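Local coordinates for Obg-like ATPase 1 (Schizosaccharomyces pombe, PDB 1NI3), which hydrolyses ATP, and GTP with lower efficiency, and negatively regulates the G2/M transition of the cell cycle, at residues I308-C313 / W321-G326; G347-Y352 / K375-E380; S81-F86 / E315-S320. One frame throughout, in Å; residues are numbered along the deposited sequence.

Interaction 1 (I308-C313 / W321-G326); sequences INYFTC and WTIRKG
I308 and I323 are joined by two nearly straight backbone hydrogen bonds, I308 N to I323 O at 2.9 Å and I323 N to I308 O at 2.8 Å. They belong to the antiparallel β-hairpin of strands 307-312 and 317-324 in the TGS domain. Y310 and W321 form the next hydrogen-bonded pair. W321 N reaches Y310 O at 2.8 Å, while the return bond from Y310 N to W321 O is longer and more bent. Between the two lies the non-hydrogen-bonded pair N309 and T322. The side chain of T312 adds a polar link beyond the Y310-W321 pair: with OG1 between its backbone N and carbonyl carbon (chi1 61°), it accepts the indole NE1 of W321 at 2.9 Å, lying in the indole plane at the ring edge. The methyl CG2 of T312 also lies beside NE1.

I308, Y310, W321 and I323 share one face of the hairpin, which M379 and helix 329-336 cover, and there Y310 OH is bonded to A332 O. The Y310 and W321 rings are near parallel, with planes 23° apart, but slid so far that they barely overlap. I323 CG2 instead meets the edge of the Y310 ring at CE1, and I308 CD1 packs on I323 CD1. Over one face of the phenol, offset toward the rim, sits W321 CB, 4.1 Å from the ring centroid.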
loop_
_atom_site.group_PDB
_atom_site.type_symbol
_atom_site.label_atom_id
_atom_site.label_comp_id
_atom_site.label_asym_id
_atom_site.label_seq_id
_atom_site.Cartn_x
_atom_site.Cartn_y
_atom_site.Cartn_z
ATOM N N ILE A 308 -2.576 -2.817 -10.083
ATOM C CA ILE A 308 -1.842 -3.166 -11.289
ATOM C C ILE A 308 -2.058 -1.968 -12.210
ATOM O O ILE A 308 -2.733 -1.007 -11.835
ATOM C CB ILE A 308 -2.440 -4.396 -11.998
ATOM C CG1 ILE A 308 -3.897 -4.118 -12.381
ATOM C CG2 ILE A 308 -2.367 -5.609 -11.110
ATOM C CD1 ILE A 308 -4.475 -5.106 -13.379
ATOM N N ASN A 309 -1.513 -2.022 -13.419
ATOM C CA ASN A 309 -1.685 -0.905 -14.330
ATOM C C ASN A 309 -1.619 -1.324 -15.784
ATOM O O ASN A 309 -1.204 -2.433 -16.122
ATOM C CB ASN A 309 -0.581 0.113 -14.087
ATOM C CG ASN A 309 0.779 -0.428 -14.469
ATOM O OD1 ASN A 309 1.081 -1.595 -14.219
ATOM N ND2 ASN A 309 1.607 0.410 -15.075
ATOM N N TYR A 310 -2.047 -0.413 -16.641
ATOM C CA TYR A 310 -1.982 -0.628 -18.069
ATOM C C TYR A 310 -1.515 0.735 -18.578
ATOM O O TYR A 310 -1.585 1.718 -17.838
ATOM C CB TYR A 310 -3.351 -1.009 -18.641
ATOM C CG TYR A 310 -4.378 0.094 -18.699
ATOM C CD1 TYR A 310 -5.333 0.250 -17.694
ATOM C CD2 TYR A 310 -4.424 0.959 -19.790
ATOM C CE1 TYR A 310 -6.310 1.240 -17.787
ATOM C CE2 TYR A 310 -5.390 1.946 -19.883
ATOM C CZ TYR A 310 -6.329 2.078 -18.883
ATOM O OH TYR A 310 -7.298 3.040 -19.001
ATOM N N PHE A 311 -1.017 0.817 -19.809
ATOM C CA PHE A 311 -0.534 2.104 -20.309
ATOM C C PHE A 311 -1.305 2.602 -21.507
ATOM O O PHE A 311 -2.140 1.904 -22.061
ATOM C CB PHE A 311 0.937 2.019 -20.728
ATOM C CG PHE A 311 1.797 1.251 -19.784
ATOM C CD1 PHE A 311 1.940 -0.121 -19.917
ATOM C CD2 PHE A 311 2.456 1.897 -18.744
ATOM C CE1 PHE A 311 2.728 -0.835 -19.031
ATOM C CE2 PHE A 311 3.245 1.189 -17.853
ATOM C CZ PHE A 311 3.381 -0.183 -17.996
ATOM N N THR A 312 -1.023 3.841 -21.884
ATOM C CA THR A 312 -1.612 4.440 -23.069
ATOM C C THR A 312 -0.433 5.160 -23.698
ATOM O O THR A 312 -0.064 6.259 -23.288
ATOM C CB THR A 312 -2.766 5.427 -22.764
ATOM O OG1 THR A 312 -2.290 6.517 -21.977
ATOM C CG2 THR A 312 -3.893 4.723 -22.038
ATOM N N CYS A 313 0.185 4.506 -24.678
ATOM C CA CYS A 313 1.355 5.059 -25.355
ATOM C C CYS A 313 1.022 5.843 -26.620
ATOM O O CYS A 313 0.013 5.608 -27.285
ATOM C CB CYS A 313 2.305 3.926 -25.692
ATOM S SG CYS A 313 2.546 2.838 -24.296
ATOM N N TRP A 321 -1.723 3.910 -16.088
ATOM C CA TRP A 321 -2.952 4.110 -15.331
ATOM C C TRP A 321 -3.169 3.029 -14.278
ATOM O O TRP A 321 -3.142 1.841 -14.583
ATOM C CB TRP A 321 -4.150 4.160 -16.284
ATOM C CG TRP A 321 -3.968 5.138 -17.407
ATOM C CD1 TRP A 321 -3.238 4.956 -18.553
ATOM C CD2 TRP A 321 -4.443 6.489 -17.445
ATOM N NE1 TRP A 321 -3.223 6.117 -19.292
ATOM C CE2 TRP A 321 -3.953 7.067 -18.639
ATOM C CE3 TRP A 321 -5.224 7.266 -16.582
ATOM C CZ2 TRP A 321 -4.229 8.388 -18.992
ATOM C CZ3 TRP A 321 -5.495 8.587 -16.937
ATOM C CH2 TRP A 321 -4.995 9.132 -18.136
ATOM N N THR A 322 -3.387 3.435 -13.035
ATOM C CA THR A 322 -3.592 2.447 -11.987
ATOM C C THR A 322 -4.998 1.858 -11.974
ATOM O O THR A 322 -5.983 2.583 -12.048
ATOM C CB THR A 322 -3.321 3.038 -10.602
ATOM O OG1 THR A 322 -1.930 3.353 -10.480
ATOM C CG2 THR A 322 -3.712 2.049 -9.513
ATOM N N ILE A 323 -5.091 0.537 -11.875
ATOM C CA ILE A 323 -6.395 -0.118 -11.814
ATOM C C ILE A 323 -6.346 -1.297 -10.835
ATOM O O ILE A 323 -5.268 -1.723 -10.426
ATOM C CB ILE A 323 -6.864 -0.609 -13.218
ATOM C CG1 ILE A 323 -5.840 -1.577 -13.799
ATOM C CG2 ILE A 323 -7.088 0.575 -14.141
ATOM C CD1 ILE A 323 -6.463 -2.630 -14.688
ATOM N N ARG A 324 -7.505 -1.825 -10.456
ATOM C CA ARG A 324 -7.524 -2.945 -9.523
ATOM C C ARG A 324 -7.282 -4.277 -10.204
ATOM O O ARG A 324 -7.784 -4.528 -11.303
ATOM C CB ARG A 324 -8.839 -2.984 -8.742
ATOM C CG ARG A 324 -8.874 -2.015 -7.583
ATOM C CD ARG A 324 -7.931 -2.457 -6.483
ATOM N NE ARG A 324 -8.559 -3.398 -5.554
ATOM C CZ ARG A 324 -9.416 -3.034 -4.600
ATOM N NH1 ARG A 324 -9.747 -1.749 -4.445
ATOM N NH2 ARG A 324 -9.944 -3.949 -3.797
ATOM N N LYS A 325 -6.518 -5.125 -9.522
ATOM C CA LYS A 325 -6.142 -6.444 -10.009
ATOM C C LYS A 325 -7.164 -7.162 -10.878
ATOM O O LYS A 325 -6.789 -7.935 -11.752
ATOM C CB LYS A 325 -5.771 -7.350 -8.832
ATOM C CG LYS A 325 -4.317 -7.819 -8.825
ATOM C CD LYS A 325 -4.171 -9.302 -9.178
ATOM C CE LYS A 325 -4.490 -9.610 -10.646
ATOM N NZ LYS A 325 -4.500 -11.082 -10.960
ATOM N N GLY A 326 -8.450 -6.933 -10.658
ATOM C CA GLY A 326 -9.414 -7.640 -11.485
ATOM C C GLY A 326 -10.339 -6.758 -12.289
ATOM O O GLY A 326 -11.431 -7.175 -12.666
#

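Interaction 2 (G347-Y352 / K375-E380); sequences GEIMHY and KEYVME
I349 and Y377 make the closely packed, buried part of this contact. I349 CG1 lies 3.9 Å from Y377 CE2, the two side chains crossing at a slant, and I349 CD1 approaches the selenium atom SE of selenomethionine M379 at 4.4 Å. A329 of helix 329-336 also touches the Y377 side chain.

Both segments belong to the TGS domain, a member of the ubiquitin-like clan: 346-350 is the middle strand of a small antiparallel sheet, and 375-380 is part of the loop between its two outer strands.

The other part is polar, looser and partly exposed. H351, at the N-cap position before helix 352-358, meets Y377 tip to tip, its CE1 3.0 Å from Y377 OH. The carboxylate of E380 is turned 66° from the imidazole plane; E380 OE2 lies 2.9 Å from H351 NE2, but at an angle too poor for a hydrogen bond. An alanine in place of H351 would probably leave the E380 carboxylate and the Y377 hydroxyl without the ring that packs against them, opening a gap at this edge. Y377 OH lies 2.6 Å from E380 OE2, with D383 OD2 also near.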
loop_
_atom_site.group_PDB
_atom_site.type_symbol
_atom_site.label_atom_id
_atom_site.label_comp_id
_atom_site.label_asym_id
_atom_site.label_seq_id
_atom_site.Cartn_x
_atom_site.Cartn_y
_atom_site.Cartn_z
ATOM N N GLY A 347 -12.486 -2.301 -27.125
ATOM C CA GLY A 347 -11.276 -1.544 -26.893
ATOM C C GLY A 347 -10.143 -2.291 -27.560
ATOM O O GLY A 347 -10.251 -3.494 -27.816
ATOM N N GLU A 348 -9.055 -1.581 -27.840
ATOM C CA GLU A 348 -7.885 -2.170 -28.481
ATOM C C GLU A 348 -6.742 -2.371 -27.499
ATOM O O GLU A 348 -6.135 -1.409 -27.031
ATOM C CB GLU A 348 -7.450 -1.293 -29.664
ATOM C CG GLU A 348 -8.196 -1.606 -30.956
ATOM C CD GLU A 348 -8.546 -0.368 -31.751
ATOM O OE1 GLU A 348 -7.632 0.409 -32.097
ATOM O OE2 GLU A 348 -9.746 -0.178 -32.040
ATOM N N ILE A 349 -6.465 -3.639 -27.201
ATOM C CA ILE A 349 -5.412 -4.031 -26.267
ATOM C C ILE A 349 -4.190 -4.576 -26.988
ATOM O O ILE A 349 -4.293 -5.152 -28.069
ATOM C CB ILE A 349 -5.919 -5.109 -25.267
ATOM C CG1 ILE A 349 -6.441 -4.439 -23.998
ATOM C CG2 ILE A 349 -4.812 -6.096 -24.923
ATOM C CD1 ILE A 349 -7.636 -3.530 -24.223
HETATM N N MSE A 350 -3.032 -4.412 -26.367
HETATM C CA MSE A 350 -1.794 -4.876 -26.958
HETATM C C MSE A 350 -0.879 -5.272 -25.790
HETATM O O MSE A 350 -0.136 -4.451 -25.259
HETATM C CB MSE A 350 -1.233 -3.732 -27.814
HETATM C CG MSE A 350 0.018 -4.028 -28.613
HETATM SE SE MSE A 350 0.453 -2.629 -29.927
HETATM C CE MSE A 350 -0.268 -1.052 -29.053
ATOM N N HIS A 351 -0.976 -6.538 -25.381
ATOM C CA HIS A 351 -0.194 -7.074 -24.266
ATOM C C HIS A 351 1.251 -6.635 -24.337
ATOM O O HIS A 351 1.893 -6.753 -25.376
ATOM C CB HIS A 351 -0.260 -8.606 -24.228
ATOM C CG HIS A 351 -1.628 -9.141 -23.957
ATOM N ND1 HIS A 351 -2.714 -8.330 -23.719
ATOM C CD2 HIS A 351 -2.092 -10.419 -23.877
ATOM C CE1 HIS A 351 -3.786 -9.074 -23.504
ATOM N NE2 HIS A 351 -3.428 -10.346 -23.597
ATOM N N TYR A 352 1.762 -6.142 -23.215
ATOM C CA TYR A 352 3.132 -5.661 -23.151
ATOM C C TYR A 352 4.116 -6.622 -23.816
ATOM O O TYR A 352 4.976 -6.196 -24.598
ATOM C CB TYR A 352 3.543 -5.441 -21.700
ATOM C CG TYR A 352 4.976 -5.016 -21.567
ATOM C CD1 TYR A 352 5.394 -3.740 -21.962
ATOM C CD2 TYR A 352 5.933 -5.906 -21.088
ATOM C CE1 TYR A 352 6.742 -3.366 -21.880
ATOM C CE2 TYR A 352 7.272 -5.543 -21.007
ATOM C CZ TYR A 352 7.671 -4.270 -21.405
ATOM O OH TYR A 352 9.004 -3.929 -21.339
ATOM N N LYS A 375 -16.530 -5.837 -23.445
ATOM C CA LYS A 375 -16.895 -5.563 -22.064
ATOM C C LYS A 375 -16.452 -6.624 -21.065
ATOM O O LYS A 375 -16.109 -6.297 -19.936
ATOM C CB LYS A 375 -18.406 -5.338 -21.962
ATOM C CG LYS A 375 -18.863 -4.067 -22.665
ATOM C CD LYS A 375 -20.379 -3.892 -22.653
ATOM C CE LYS A 375 -21.069 -4.786 -23.682
ATOM N NZ LYS A 375 -22.544 -4.546 -23.744
ATOM N N GLU A 376 -16.448 -7.888 -21.468
ATOM C CA GLU A 376 -16.051 -8.939 -20.542
ATOM C C GLU A 376 -14.575 -9.273 -20.599
ATOM O O GLU A 376 -14.200 -10.432 -20.770
ATOM C CB GLU A 376 -16.868 -10.208 -20.780
ATOM C CG GLU A 376 -18.356 -10.037 -20.519
ATOM C CD GLU A 376 -18.641 -9.274 -19.240
ATOM O OE1 GLU A 376 -17.946 -9.516 -18.225
ATOM O OE2 GLU A 376 -19.572 -8.441 -19.245
ATOM N N TYR A 377 -13.732 -8.259 -20.456
ATOM C CA TYR A 377 -12.290 -8.477 -20.480
ATOM C C TYR A 377 -11.603 -7.871 -19.272
ATOM O O TYR A 377 -11.678 -6.663 -19.042
ATOM C CB TYR A 377 -11.656 -7.880 -21.740
ATOM C CG TYR A 377 -10.142 -7.977 -21.737
ATOM C CD1 TYR A 377 -9.506 -9.206 -21.908
ATOM C CD2 TYR A 377 -9.341 -6.847 -21.517
ATOM C CE1 TYR A 377 -8.121 -9.314 -21.862
ATOM C CE2 TYR A 377 -7.944 -6.953 -21.462
ATOM C CZ TYR A 377 -7.343 -8.194 -21.636
ATOM O OH TYR A 377 -5.970 -8.331 -21.564
ATOM N N VAL A 378 -10.929 -8.718 -18.503
ATOM C CA VAL A 378 -10.194 -8.243 -17.343
ATOM C C VAL A 378 -8.817 -7.846 -17.841
ATOM O O VAL A 378 -8.099 -8.661 -18.427
ATOM C CB VAL A 378 -10.060 -9.326 -16.249
ATOM C CG1 VAL A 378 -11.385 -9.505 -15.535
ATOM C CG2 VAL A 378 -9.614 -10.636 -16.874
HETATM N N MSE A 379 -8.465 -6.581 -17.622
HETATM C CA MSE A 379 -7.178 -6.047 -18.054
HETATM C C MSE A 379 -6.028 -6.898 -17.536
HETATM O O MSE A 379 -6.146 -7.592 -16.524
HETATM C CB MSE A 379 -7.011 -4.609 -17.554
HETATM C CG MSE A 379 -8.113 -3.659 -17.974
HETATM SE SE MSE A 379 -8.140 -3.377 -19.892
HETATM C CE MSE A 379 -6.949 -1.854 -20.029
ATOM N N GLU A 380 -4.911 -6.843 -18.242
ATOM C CA GLU A 380 -3.749 -7.597 -17.831
ATOM C C GLU A 380 -2.615 -6.615 -17.566
ATOM O O GLU A 380 -2.354 -5.703 -18.355
ATOM C CB GLU A 380 -3.378 -8.603 -18.915
ATOM C CG GLU A 380 -4.481 -9.635 -19.153
ATOM C CD GLU A 380 -4.181 -10.580 -20.296
ATOM O OE1 GLU A 380 -3.106 -11.218 -20.290
ATOM O OE2 GLU A 380 -5.032 -10.685 -21.204
#

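Interaction 3 (S81-F86 / E315-S320); sequences SRVPAF and EDEVRS
The S81 and E317 side chains lie on the same face of the sheet, and their first torsions, both anti to the backbone N (chi1 160° for S81 OG and -176° for E317 CG), place OG and CG beside each other. The hydroxyl S81 OG donates to E317 OE2 at 3.0 Å, meeting the anti lone pair that faces away from the other carboxylate oxygen. V83 CG2 approaches E317 OE2 from the next position on that face.

Beneath the side chains runs a parallel β ladder, with S81 opposite E317, R82 opposite V318 and V83 opposite R319. Segments 81-83 and 317-320 run only 1° apart. The strand 81-90 comes from the nucleotide-binding G domain and 317-324 from the TGS domain, so the ladder carries one mixed sheet across the domain boundary. S81 N donates to D316 O at 3.1 Å, V318 N to S81 O, V83 N to V318 O, and S320 N to V83 O at 3.0 Å, the last almost straight onto the carbonyl. S81 and V83 thus each use both N and O to bond across.

R319 runs extended from CG to NE beside V83, the two side chains pointing the same way. V83 CB lies 3.8 Å from R319 CG, and V83 CG1 sits over one face of the guanidinium. Beyond the ladder, A85 CB rests 3.6 Å from S320 OG, which lies very close to N309 ND2, a probable hydrogen bond. R82, on the face of V318, forms a salt bridge with E75 of helix 68-77.

Because backbone amides and carbonyls supply four of the five hydrogen bonds, this contact is held mainly by strand pairing, with the serine-carboxylate bond as a side-chain addition at its start.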
loop_
_atom_site.group_PDB
_atom_site.type_symbol
_atom_site.label_atom_id
_atom_site.label_comp_id
_atom_site.label_asym_id
_atom_site.label_seq_id
_atom_site.Cartn_x
_atom_site.Cartn_y
_atom_site.Cartn_z
ATOM N N SER A 81 5.815 13.714 -23.235
ATOM C CA SER A 81 5.397 13.586 -21.855
ATOM C C SER A 81 5.388 12.156 -21.347
ATOM O O SER A 81 4.939 11.246 -22.045
ATOM C CB SER A 81 4.000 14.188 -21.711
ATOM O OG SER A 81 3.346 13.705 -20.550
ATOM N N ARG A 82 5.872 11.963 -20.124
ATOM C CA ARG A 82 5.897 10.636 -19.522
ATOM C C ARG A 82 5.293 10.757 -18.140
ATOM O O ARG A 82 5.822 11.469 -17.288
ATOM C CB ARG A 82 7.329 10.131 -19.379
ATOM C CG ARG A 82 8.182 10.353 -20.602
ATOM C CD ARG A 82 9.585 9.836 -20.362
ATOM N NE ARG A 82 10.376 9.854 -21.587
ATOM C CZ ARG A 82 11.535 9.217 -21.736
ATOM N NH1 ARG A 82 12.048 8.505 -20.738
ATOM N NH2 ARG A 82 12.186 9.287 -22.886
ATOM N N VAL A 83 4.178 10.077 -17.915
ATOM C CA VAL A 83 3.536 10.116 -16.616
ATOM C C VAL A 83 3.482 8.720 -16.015
ATOM O O VAL A 83 2.749 7.846 -16.488
ATOM C CB VAL A 83 2.106 10.671 -16.709
ATOM C CG1 VAL A 83 1.523 10.806 -15.309
ATOM C CG2 VAL A 83 2.119 12.009 -17.425
ATOM N N PRO A 84 4.274 8.491 -14.963
ATOM C CA PRO A 84 4.338 7.208 -14.271
ATOM C C PRO A 84 3.125 7.012 -13.391
ATOM O O PRO A 84 2.295 7.901 -13.257
ATOM C CB PRO A 84 5.611 7.333 -13.449
ATOM C CG PRO A 84 5.598 8.773 -13.072
ATOM C CD PRO A 84 5.251 9.432 -14.388
ATOM N N ALA A 85 3.025 5.836 -12.792
ATOM C CA ALA A 85 1.917 5.544 -11.899
ATOM C C ALA A 85 2.297 6.204 -10.580
ATOM O O ALA A 85 3.420 6.688 -10.431
ATOM C CB ALA A 85 1.777 4.043 -11.718
ATOM N N PHE A 86 1.381 6.231 -9.623
ATOM C CA PHE A 86 1.704 6.840 -8.346
ATOM C C PHE A 86 1.115 6.147 -7.140
ATOM O O PHE A 86 -0.053 5.748 -7.155
ATOM C CB PHE A 86 1.281 8.306 -8.337
ATOM C CG PHE A 86 2.118 9.169 -9.227
ATOM C CD1 PHE A 86 1.705 9.486 -10.510
ATOM C CD2 PHE A 86 3.354 9.637 -8.795
ATOM C CE1 PHE A 86 2.510 10.269 -11.357
ATOM C CE2 PHE A 86 4.164 10.417 -9.637
ATOM C CZ PHE A 86 3.739 10.731 -10.918
ATOM N N GLU A 315 3.260 8.927 -29.459
ATOM C CA GLU A 315 4.348 9.866 -29.679
ATOM C C GLU A 315 4.227 11.093 -28.791
ATOM O O GLU A 315 5.228 11.685 -28.400
ATOM C CB GLU A 315 4.406 10.265 -31.160
ATOM C CG GLU A 315 4.543 9.077 -32.115
ATOM C CD GLU A 315 5.812 8.256 -31.890
ATOM O OE1 GLU A 315 6.920 8.836 -31.967
ATOM O OE2 GLU A 315 5.703 7.032 -31.642
ATOM N N ASP A 316 3.002 11.479 -28.469
ATOM C CA ASP A 316 2.818 12.632 -27.598
ATOM C C ASP A 316 3.024 12.277 -26.134
ATOM O O ASP A 316 3.812 12.916 -25.435
ATOM C CB ASP A 316 1.429 13.256 -27.770
ATOM C CG ASP A 316 1.389 14.298 -28.876
ATOM O OD1 ASP A 316 2.280 15.180 -28.894
ATOM O OD2 ASP A 316 0.466 14.237 -29.724
ATOM N N GLU A 317 2.336 11.247 -25.660
ATOM C CA GLU A 317 2.481 10.883 -24.259
ATOM C C GLU A 317 2.385 9.400 -23.952
ATOM O O GLU A 317 1.749 8.628 -24.662
ATOM C CB GLU A 317 1.426 11.633 -23.444
ATOM C CG GLU A 317 1.502 11.438 -21.945
ATOM C CD GLU A 317 0.283 12.001 -21.234
ATOM O OE1 GLU A 317 -0.794 11.359 -21.287
ATOM O OE2 GLU A 317 0.400 13.098 -20.647
ATOM N N VAL A 318 3.037 9.019 -22.867
ATOM C CA VAL A 318 3.014 7.651 -22.400
ATOM C C VAL A 318 2.626 7.711 -20.933
ATOM O O VAL A 318 3.387 8.224 -20.109
ATOM C CB VAL A 318 4.394 7.004 -22.544
ATOM C CG1 VAL A 318 4.399 5.645 -21.871
ATOM C CG2 VAL A 318 4.749 6.894 -24.006
ATOM N N ARG A 319 1.443 7.204 -20.608
ATOM C CA ARG A 319 0.994 7.237 -19.230
ATOM C C ARG A 319 0.517 5.903 -18.660
ATOM O O ARG A 319 -0.225 5.153 -19.301
ATOM C CB ARG A 319 -0.113 8.266 -19.072
ATOM C CG ARG A 319 -0.686 8.306 -17.680
ATOM C CD ARG A 319 -1.547 9.524 -17.489
ATOM N NE ARG A 319 -2.080 9.609 -16.134
ATOM C CZ ARG A 319 -2.856 10.601 -15.719
ATOM N NH1 ARG A 319 -3.172 11.571 -16.566
ATOM N NH2 ARG A 319 -3.316 10.628 -14.474
ATOM N N SER A 320 0.941 5.629 -17.429
ATOM C CA SER A 320 0.577 4.403 -16.718
ATOM C C SER A 320 -0.663 4.676 -15.873
ATOM O O SER A 320 -0.654 5.561 -15.029
ATOM C CB SER A 320 1.720 3.974 -15.800
ATOM O OG SER A 320 1.380 2.816 -15.086
#

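Overall arrangement
Strand 317-324 is the common element of interactions 1 and 3: it pairs antiparallel with 307-312 and parallel with 81-90, so both contacts belong to one sheet, their centres 12 Å apart. T312 N lies 3.0 Å from R319 O, continuing the hairpin of interaction 1 into the part of the strand used by interaction 3. Interaction 2 adjoins interaction 1, centres 10 Å apart, and meets it through M379, whose CE is 3.5 Å from Y310 CG and whose CB is 3.5 Å from I323 CD1. Interactions 2 and 3 do not touch, their nearest atoms about 9 Å apart. All three lie away from the predicted ATP-binding residues.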